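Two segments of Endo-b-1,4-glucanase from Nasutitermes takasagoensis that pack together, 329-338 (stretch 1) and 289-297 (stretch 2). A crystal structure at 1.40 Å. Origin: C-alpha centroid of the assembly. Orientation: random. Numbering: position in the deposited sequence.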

# COMPACT_ATOMS: atom_id res chain seq x y z
N GLN A 329 7.89 2.85 -21.18
CA GLN A 329 9.02 1.95 -21.38
C GLN A 329 9.91 1.92 -20.14
O GLN A 329 10.30 0.85 -19.68
CB GLN A 329 9.84 2.40 -22.59
CG GLN A 329 11.07 1.54 -22.87
CD GLN A 329 10.73 0.18 -23.47
OE1 GLN A 329 11.60 -0.66 -23.67
NE2 GLN A 329 9.45 -0.03 -23.78
N PHE A 330 10.22 3.10 -19.60
CA PHE A 330 11.08 3.14 -18.43
C PHE A 330 10.41 2.46 -17.24
O PHE A 330 11.04 1.71 -16.50
CB PHE A 330 11.44 4.57 -18.04
CG PHE A 330 12.60 4.64 -17.08
CD1 PHE A 330 13.90 4.77 -17.54
CD2 PHE A 330 12.38 4.49 -15.71
CE1 PHE A 330 14.98 4.75 -16.66
CE2 PHE A 330 13.45 4.47 -14.82
CZ PHE A 330 14.75 4.59 -15.29
N ALA A 331 9.12 2.72 -17.06
CA ALA A 331 8.38 2.10 -15.97
C ALA A 331 8.49 0.58 -16.10
O ALA A 331 8.69 -0.12 -15.11
CB ALA A 331 6.92 2.52 -16.02
N GLN A 332 8.36 0.08 -17.33
CA GLN A 332 8.45 -1.35 -17.57
C GLN A 332 9.82 -1.92 -17.19
O GLN A 332 9.91 -3.04 -16.69
CB GLN A 332 8.14 -1.67 -19.04
CG GLN A 332 8.02 -3.17 -19.32
CD GLN A 332 7.85 -3.50 -20.79
OE1 GLN A 332 7.53 -4.63 -21.15
NE2 GLN A 332 8.07 -2.51 -21.65
N THR A 333 10.89 -1.16 -17.42
CA THR A 333 12.21 -1.67 -17.07
C THR A 333 12.34 -1.89 -15.56
O THR A 333 13.02 -2.80 -15.12
CB THR A 333 13.36 -0.74 -17.52
OG1 THR A 333 13.30 0.49 -16.79
CG2 THR A 333 13.27 -0.46 -19.02
N GLN A 334 11.68 -1.04 -14.78
CA GLN A 334 11.75 -1.16 -13.33
C GLN A 334 10.97 -2.38 -12.86
O GLN A 334 11.45 -3.15 -12.02
CB GLN A 334 11.23 0.12 -12.67
CG GLN A 334 12.04 1.34 -13.07
CD GLN A 334 13.52 1.18 -12.74
OE1 GLN A 334 13.90 1.15 -11.58
NE2 GLN A 334 14.35 1.07 -13.77
N ILE A 335 9.77 -2.56 -13.39
CA ILE A 335 8.96 -3.71 -13.02
C ILE A 335 9.70 -4.97 -13.50
O ILE A 335 9.79 -5.96 -12.77
CB ILE A 335 7.56 -3.64 -13.67
CG1 ILE A 335 6.81 -2.41 -13.16
CG2 ILE A 335 6.78 -4.92 -13.38
CD1 ILE A 335 6.66 -2.35 -11.64
N ASP A 336 10.24 -4.92 -14.71
CA ASP A 336 10.96 -6.07 -15.25
C ASP A 336 12.20 -6.42 -14.43
O ASP A 336 12.60 -7.58 -14.37
CB ASP A 336 11.34 -5.83 -16.71
CG ASP A 336 10.15 -5.94 -17.64
OD1 ASP A 336 9.06 -6.32 -17.17
OD2 ASP A 336 10.30 -5.66 -18.85
N TYR A 337 12.83 -5.42 -13.81
CA TYR A 337 13.98 -5.72 -12.98
C TYR A 337 13.49 -6.56 -11.80
O TYR A 337 14.09 -7.57 -11.46
CB TYR A 337 14.65 -4.44 -12.47
CG TYR A 337 15.87 -4.71 -11.61
CD1 TYR A 337 15.73 -5.19 -10.31
CD2 TYR A 337 17.16 -4.52 -12.11
CE1 TYR A 337 16.85 -5.48 -9.52
CE2 TYR A 337 18.28 -4.81 -11.34
CZ TYR A 337 18.12 -5.29 -10.04
OH TYR A 337 19.22 -5.59 -9.27
N ALA A 338 12.38 -6.14 -11.19
CA ALA A 338 11.83 -6.87 -10.06
C ALA A 338 11.45 -8.30 -10.45
O ALA A 338 11.55 -9.22 -9.64
CB ALA A 338 10.60 -6.14 -9.51
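Stretch 2 (289-297) QKTPKGLLY

A turn-containing loop packs against one side of a helix, pinned at its middle by a single glutamine amide and flanked by two aromatic rings. Stretch 1 is helical throughout; stretch 2 has no regular helix or strand, so no crossing angle applies. From Lys-290, near Phe-330, the chain advances in the helix direction to Lys-293 beside Tyr-337, then reverses through the turn so that Leu-296 comes back to Phe-330. Its Thr-291 to Gly-294 segment forms a type I beta turn, closed by Gly-294 N to Thr-291 O at 2.9 Å, and Thr-291 N bonds back to Leu-295 O at 2.8 Å. Gly-294 has phi/psi of 101/-1, where a CB would jam against the preceding carbonyl oxygen. The backbones come nearest at Gln-334 and Leu-295, with CA atoms 6.1 Å apart. Here the Gln-334 amide serves two backbone groups with nearly straight hydrogen bonds: NE2 donates to Gly-294 O at 3.1 Å, and OE1 accepts from Leu-296 N at 2.9 Å. Gln-334 NE2 also donates to Thr-333 OG1 at 3.2 Å, within stretch 1. Farther along the helix, about one turn after Gln-334, Leu-295 CB lies over the Tyr-337 ring face, 3.7 Å from the ring centroid, while Lys-293 CB meets the ring edge 3.9 Å from Tyr-337 CE2. One turn before Gln-334, the Phe-330 ring presents its edge to Leu-296 (CE2 to CD1, 3.9 Å) and Lys-290 (CZ to CE, 3.8 Å).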

# COMPACT_ATOMS: atom_id res chain seq x y z
N GLN A 289 20.12 8.15 -8.87
CA GLN A 289 21.08 7.06 -8.76
C GLN A 289 20.43 5.74 -9.15
O GLN A 289 19.29 5.47 -8.78
CB GLN A 289 21.62 6.96 -7.33
CG GLN A 289 22.55 5.77 -7.13
CD GLN A 289 23.16 5.71 -5.74
OE1 GLN A 289 23.68 4.67 -5.32
NE2 GLN A 289 23.12 6.83 -5.03
N LYS A 290 21.17 4.93 -9.89
CA LYS A 290 20.69 3.63 -10.33
C LYS A 290 21.77 2.59 -10.08
O LYS A 290 22.94 2.93 -9.96
CB LYS A 290 20.36 3.67 -11.82
CG LYS A 290 19.30 4.69 -12.19
CD LYS A 290 19.15 4.83 -13.69
CE LYS A 290 18.10 5.87 -14.04
NZ LYS A 290 18.48 7.23 -13.56
N THR A 291 21.36 1.33 -9.97
CA THR A 291 22.33 0.26 -9.78
C THR A 291 22.95 0.05 -11.16
O THR A 291 22.41 0.51 -12.17
CB THR A 291 21.66 -1.05 -9.34
OG1 THR A 291 20.83 -1.54 -10.41
CG2 THR A 291 20.80 -0.82 -8.10
N PRO A 292 24.10 -0.64 -11.24
CA PRO A 292 24.73 -0.86 -12.54
C PRO A 292 23.79 -1.55 -13.54
O PRO A 292 23.88 -1.32 -14.74
CB PRO A 292 25.94 -1.73 -12.19
CG PRO A 292 26.32 -1.21 -10.84
CD PRO A 292 24.97 -1.10 -10.14
N LYS A 293 22.89 -2.38 -13.03
CA LYS A 293 21.95 -3.09 -13.89
C LYS A 293 20.68 -2.31 -14.24
O LYS A 293 19.78 -2.85 -14.88
CB LYS A 293 21.61 -4.46 -13.29
CG LYS A 293 22.81 -5.40 -13.30
CD LYS A 293 22.48 -6.79 -12.77
CE LYS A 293 23.69 -7.70 -12.88
NZ LYS A 293 23.43 -9.08 -12.38
N GLY A 294 20.61 -1.05 -13.82
CA GLY A 294 19.47 -0.23 -14.17
C GLY A 294 18.34 0.03 -13.19
O GLY A 294 17.41 0.75 -13.53
N LEU A 295 18.40 -0.54 -12.00
CA LEU A 295 17.34 -0.32 -11.02
C LEU A 295 17.47 1.04 -10.34
O LEU A 295 18.56 1.41 -9.89
CB LEU A 295 17.36 -1.42 -9.95
CG LEU A 295 16.35 -1.26 -8.81
CD1 LEU A 295 14.96 -1.56 -9.33
CD2 LEU A 295 16.71 -2.21 -7.67
N LEU A 296 16.38 1.79 -10.28
CA LEU A 296 16.39 3.07 -9.59
C LEU A 296 16.73 2.77 -8.13
O LEU A 296 16.08 1.93 -7.51
CB LEU A 296 15.02 3.74 -9.65
CG LEU A 296 14.59 4.40 -10.96
CD1 LEU A 296 13.11 4.74 -10.90
CD2 LEU A 296 15.42 5.65 -11.20
N TYR A 297 17.73 3.44 -7.58
CA TYR A 297 18.09 3.21 -6.18
C TYR A 297 17.79 4.48 -5.41
O TYR A 297 18.62 5.39 -5.33
CB TYR A 297 19.57 2.82 -6.04
CG TYR A 297 19.91 2.29 -4.67
CD1 TYR A 297 20.35 3.15 -3.65
CD2 TYR A 297 19.71 0.95 -4.35
CE1 TYR A 297 20.59 2.67 -2.37
CE2 TYR A 297 19.95 0.46 -3.07
CZ TYR A 297 20.39 1.32 -2.08
OH TYR A 297 20.60 0.84 -0.81